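Local coordinates for xylulose kinase (Bifidobacterium adolescentis ATCC 15703, PDB 3I8B), which probably phosphorylates D-xylulose to D-xylulose 5-phosphate at the expense of ATP, as a magnesium-binding sugar kinase of the FGGY family, at residues I291-S296 with C409-C414; A342-D347 with R401-G406. All coordinates share one frame; numbering follows the deposited sequence. Where two conformers were deposited one is given.

Helix 396-420 serves both contacts, which lie on the same side of the chain's centre with centres about 16 Å apart. Contact 1 is core: the helix lies against strand 288-293 of the C-terminal domain, all three touching residues are buried, and the contact's centre lies about 14 Å from the centre of the chain. Contact 2, centred about 29 Å from it, is partly buried and joins an earlier part of the same helix to the C-terminal end of helix 335-344. Their chemistry differs. Inside, a glutamine amide meets two aliphatic strand residues and sends its nitrogen to a threonine of strand 324-330, two places across the same sheet; further out, a phenylalanine ring meets an alanine and a leucine.

Contact 1 (I291-S296 with C409-C414); sequences ISLGTS and CSQRDC
Ile291 is the first residue of 291-296 to reach the helix, and it does so with its CG2 methyl, which stands 4.1 Å from Gln411 OE1. The Ile291 side chain also packs on Ile428 and Leu430 of the adjoining strand 427-431 and on Leu448 of helix 438-448. The backbone of Ser292 pairs with Val298 on strand 297-301. Next comes Leu293, whose CG is anti to the backbone N (chi1 -155°); from there CD1 extends to within 3.9 Å of Gln411 NE2.

One glutamine therefore takes up both aliphatic side chains, with the oxygen end of its amide at the isoleucine and the nitrogen end at the leucine. This is a helix packed on a central strand of the mixed sheet in the C-terminal domain of an FGGY kinase, a domain of the actin-like ATPase clan. Gln411 points its CB toward the strand, and its chain bends at chi2 (-49°) to bring the amide between helix and sheet.

No hydrogen bond joins the two segments. The amide instead finds its polar partner on strand 324-330, where Gln411 NE2 is hydrogen-bonded to Thr330 OG1, a bond that helps fix the buried group. Past Leu293 the chain leaves the strand at Gly294, turns through Thr295, and at Ser296 leads into strand 297-301.

Contact 2 (A342-D347 with R401-G406); sequences AALGVD and RAFVEG
Phe403 has CG anti to its own carbonyl carbon and beside the backbone N (chi1 -87°), a setting that carries the ring out from helix 396-420 to the end of helix 335-344. At its far end the ring meets two side chains. Ala343 CB lies 3.8 Å from Phe403 CZ. Leu344 CD1 comes to 3.9 Å from Phe403 CE2. Both methyls approach the ring obliquely, and the leucine and phenylalanine side chains lie alongside one another, running opposite ways. The contact is wholly apolar, with no hydrogen bond between the segments. Phe386 adds an edge-to-face ring contact to Phe403, and Leu344 also packs on Leu351 of helix 348-357.

One turn of helix 396-420 is braced by its own polar pair: Arg401 NE makes a salt bridge of 2.9 Å to Glu405 OE2, approaching from above the carboxylate plane, 45° out of it. The same oxygen accepts a bond from Gly361 N, and Arg401 NH1 reaches Ala355 O, so the pair also ties the helix to the chain around helix 348-357.

After Leu344, Gly345 leaves the helix with positive phi (60°), and the chain runs on to Asp347 at the N-cap position of helix 348-357. The arrangement is helix-to-helix packing at the periphery of the FGGY kinase C-terminal domain, away from the magnesium site and from the probable substrate site.

Contact 1 (I291-S296 with C409-C414)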
loop_
_atom_site.group_PDB
_atom_site.type_symbol
_atom_site.label_atom_id
_atom_site.label_comp_id
_atom_site.label_asym_id
_atom_site.label_seq_id
_atom_site.Cartn_x
_atom_site.Cartn_y
_atom_site.Cartn_z
ATOM N N ILE A 291 9.968 5.409 4.787
ATOM C CA ILE A 291 10.612 4.197 4.331
ATOM C C ILE A 291 10.292 3.082 5.308
ATOM O O ILE A 291 10.730 3.099 6.459
ATOM C CB ILE A 291 12.136 4.372 4.249
ATOM C CG1 ILE A 291 12.489 5.307 3.094
ATOM C CG2 ILE A 291 12.808 3.016 4.091
ATOM C CD1 ILE A 291 13.815 5.993 3.253
ATOM N N SER A 292 9.501 2.122 4.860
ATOM C CA SER A 292 9.202 0.969 5.684
ATOM C C SER A 292 10.163 -0.134 5.266
ATOM O O SER A 292 10.106 -0.640 4.144
ATOM C CB SER A 292 7.754 0.533 5.488
ATOM O OG SER A 292 7.350 -0.338 6.522
ATOM N N LEU A 293 11.058 -0.490 6.171
ATOM C CA LEU A 293 12.128 -1.420 5.850
ATOM C C LEU A 293 11.940 -2.739 6.584
ATOM O O LEU A 293 12.378 -2.887 7.721
ATOM C CB LEU A 293 13.469 -0.800 6.231
ATOM C CG LEU A 293 14.750 -1.250 5.534
ATOM C CD1 LEU A 293 14.612 -1.183 4.008
ATOM C CD2 LEU A 293 15.897 -0.369 6.009
ATOM N N GLY A 294 11.262 -3.683 5.940
ATOM C CA GLY A 294 11.231 -5.058 6.407
ATOM C C GLY A 294 12.232 -5.820 5.546
ATOM O O GLY A 294 13.168 -5.209 5.024
ATOM N N THR A 295 12.039 -7.129 5.386
ATOM C CA THR A 295 12.852 -7.916 4.448
ATOM C C THR A 295 12.790 -7.278 3.063
ATOM O O THR A 295 13.771 -7.290 2.311
ATOM C CB THR A 295 12.382 -9.385 4.359
ATOM O OG1 THR A 295 11.000 -9.429 3.976
ATOM C CG2 THR A 295 12.561 -10.086 5.697
ATOM N N SER A 296 11.623 -6.739 2.723
ATOM C CA SER A 296 11.477 -5.909 1.536
ATOM C C SER A 296 11.181 -4.482 1.980
ATOM O O SER A 296 10.895 -4.238 3.153
ATOM C CB SER A 296 10.355 -6.426 0.636
ATOM O OG SER A 296 9.086 -6.024 1.114
ATOM N N CYS A 409 21.512 2.730 -0.342
ATOM C CA CYS A 409 21.584 3.374 -1.652
ATOM C C CYS A 409 20.368 3.094 -2.529
ATOM O O CYS A 409 19.932 3.964 -3.279
ATOM C CB CYS A 409 22.865 2.963 -2.390
ATOM S SG CYS A 409 24.332 3.889 -1.851
ATOM N N SER A 410 19.848 1.870 -2.456
ATOM C CA SER A 410 18.642 1.507 -3.182
ATOM C C SER A 410 17.475 2.372 -2.707
ATOM O O SER A 410 16.719 2.898 -3.517
ATOM C CB SER A 410 18.307 0.029 -2.962
ATOM O OG SER A 410 17.023 -0.279 -3.480
ATOM N N GLN A 411 17.334 2.517 -1.393
ATOM C CA GLN A 411 16.267 3.350 -0.844
ATOM C C GLN A 411 16.449 4.812 -1.281
ATOM O O GLN A 411 15.477 5.497 -1.598
ATOM C CB GLN A 411 16.204 3.232 0.682
ATOM C CG GLN A 411 15.782 1.854 1.195
ATOM C CD GLN A 411 14.531 1.317 0.499
ATOM O OE1 GLN A 411 13.617 2.070 0.173
ATOM N NE2 GLN A 411 14.490 0.013 0.276
ATOM N N ARG A 412 17.692 5.284 -1.324
ATOM C CA ARG A 412 17.945 6.619 -1.855
ATOM C C ARG A 412 17.527 6.695 -3.310
ATOM O O ARG A 412 16.893 7.660 -3.725
ATOM C CB ARG A 412 19.413 7.008 -1.750
ATOM C CG ARG A 412 19.772 8.147 -2.691
ATOM C CD ARG A 412 19.260 9.489 -2.188
ATOM N NE ARG A 412 20.320 10.124 -1.429
ATOM C CZ ARG A 412 21.014 11.175 -1.843
ATOM N NH1 ARG A 412 20.724 11.754 -2.996
ATOM N NH2 ARG A 412 21.986 11.659 -1.085
ATOM N N ASP A 413 17.919 5.688 -4.088
ATOM C CA ASP A 413 17.532 5.606 -5.488
ATOM C C ASP A 413 16.023 5.780 -5.621
ATOM O O ASP A 413 15.558 6.469 -6.508
ATOM C CB ASP A 413 17.961 4.261 -6.099
ATOM C CG ASP A 413 18.347 4.387 -7.568
ATOM O OD1 ASP A 413 18.561 5.527 -8.029
ATOM O OD2 ASP A 413 18.450 3.353 -8.262
ATOM N N CYS A 414 15.264 5.155 -4.728
ATOM C CA CYS A 414 13.816 5.328 -4.724
ATOM C C CYS A 414 13.407 6.783 -4.480
ATOM O O CYS A 414 12.532 7.315 -5.155
ATOM C CB CYS A 414 13.172 4.408 -3.687
ATOM S SG CYS A 414 13.150 2.668 -4.200
#

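Contact 2 (A342-D347 with R401-G406)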
loop_
_atom_site.group_PDB
_atom_site.type_symbol
_atom_site.label_atom_id
_atom_site.label_comp_id
_atom_site.label_asym_id
_atom_site.label_seq_id
_atom_site.Cartn_x
_atom_site.Cartn_y
_atom_site.Cartn_z
ATOM N N ALA A 342 25.125 -14.672 5.362
ATOM C CA ALA A 342 25.466 -15.933 4.703
ATOM C C ALA A 342 26.793 -15.798 3.966
ATOM O O ALA A 342 27.687 -16.629 4.116
ATOM C CB ALA A 342 24.359 -16.360 3.738
ATOM N N ALA A 343 26.918 -14.736 3.179
ATOM C CA ALA A 343 28.119 -14.509 2.385
ATOM C C ALA A 343 29.394 -14.443 3.231
ATOM O O ALA A 343 30.426 -14.988 2.858
ATOM C CB ALA A 343 27.968 -13.241 1.546
ATOM N N LEU A 344 29.326 -13.773 4.374
ATOM C CA LEU A 344 30.525 -13.561 5.173
ATOM C C LEU A 344 30.675 -14.531 6.339
ATOM O O LEU A 344 31.728 -14.569 6.976
ATOM C CB LEU A 344 30.585 -12.118 5.682
ATOM C CG LEU A 344 31.163 -11.105 4.693
ATOM C CD1 LEU A 344 30.531 -11.287 3.329
ATOM C CD2 LEU A 344 30.967 -9.683 5.196
ATOM N N GLY A 345 29.636 -15.318 6.609
ATOM C CA GLY A 345 29.625 -16.182 7.776
ATOM C C GLY A 345 29.746 -15.389 9.065
ATOM O O GLY A 345 30.695 -15.574 9.834
ATOM N N VAL A 346 28.785 -14.497 9.290
ATOM C CA VAL A 346 28.751 -13.642 10.473
ATOM C C VAL A 346 27.295 -13.440 10.884
ATOM O O VAL A 346 26.390 -13.699 10.094
ATOM C CB VAL A 346 29.375 -12.247 10.194
ATOM C CG1 VAL A 346 30.837 -12.368 9.782
ATOM C CG2 VAL A 346 28.579 -11.501 9.123
ATOM N N ASP A 347 27.063 -12.981 12.112
ATOM C CA ASP A 347 25.714 -12.577 12.520
ATOM C C ASP A 347 25.555 -11.065 12.403
ATOM O O ASP A 347 26.493 -10.369 12.018
ATOM C CB ASP A 347 25.391 -13.049 13.940
ATOM C CG ASP A 347 24.977 -14.509 13.990
ATOM O OD1 ASP A 347 24.787 -15.114 12.908
ATOM O OD2 ASP A 347 24.837 -15.047 15.114
ATOM N N ARG A 401 30.564 -3.426 4.527
ATOM C CA ARG A 401 30.147 -2.046 4.343
ATOM C C ARG A 401 29.376 -1.863 3.027
ATOM O O ARG A 401 28.441 -1.064 2.958
ATOM C CB ARG A 401 31.369 -1.121 4.402
ATOM C CG ARG A 401 31.070 0.359 4.226
ATOM C CD ARG A 401 30.221 0.898 5.377
ATOM N NE ARG A 401 30.155 2.356 5.366
ATOM C CZ ARG A 401 30.724 3.145 6.275
ATOM N NH1 ARG A 401 31.408 2.621 7.282
ATOM N NH2 ARG A 401 30.608 4.460 6.174
ATOM N N ALA A 402 29.767 -2.610 1.993
ATOM C CA ALA A 402 29.084 -2.554 0.697
ATOM C C ALA A 402 27.667 -3.135 0.757
ATOM O O ALA A 402 26.771 -2.663 0.061
ATOM C CB ALA A 402 29.919 -3.262 -0.397
ATOM N N PHE A 403 27.473 -4.160 1.584
ATOM C CA PHE A 403 26.145 -4.717 1.808
ATOM C C PHE A 403 25.222 -3.664 2.443
ATOM O O PHE A 403 24.087 -3.457 2.002
ATOM C CB PHE A 403 26.219 -5.935 2.725
ATOM C CG PHE A 403 26.478 -7.238 2.014
ATOM C CD1 PHE A 403 25.477 -7.858 1.280
ATOM C CD2 PHE A 403 27.709 -7.865 2.119
ATOM C CE1 PHE A 403 25.713 -9.059 0.641
ATOM C CE2 PHE A 403 27.948 -9.069 1.485
ATOM C CZ PHE A 403 26.948 -9.668 0.748
ATOM N N VAL A 404 25.714 -2.999 3.485
ATOM C CA VAL A 404 24.922 -1.958 4.157
ATOM C C VAL A 404 24.692 -0.735 3.262
ATOM O O VAL A 404 23.574 -0.206 3.170
ATOM C CB VAL A 404 25.584 -1.508 5.470
ATOM C CG1 VAL A 404 24.763 -0.408 6.127
ATOM C CG2 VAL A 404 25.743 -2.685 6.421
ATOM N N GLU A 405 25.752 -0.279 2.605
ATOM C CA GLU A 405 25.653 0.890 1.749
ATOM C C GLU A 405 24.746 0.599 0.560
ATOM O O GLU A 405 24.097 1.498 0.028
ATOM C CB GLU A 405 27.045 1.353 1.291
ATOM C CG GLU A 405 27.913 1.928 2.419
ATOM C CD GLU A 405 29.166 2.636 1.910
ATOM O OE1 GLU A 405 29.585 2.360 0.758
ATOM O OE2 GLU A 405 29.740 3.459 2.666
ATOM N N GLY A 406 24.688 -0.665 0.152
ATOM C CA GLY A 406 23.856 -1.049 -0.972
ATOM C C GLY A 406 22.390 -0.974 -0.602
ATOM O O GLY A 406 21.589 -0.444 -1.346
#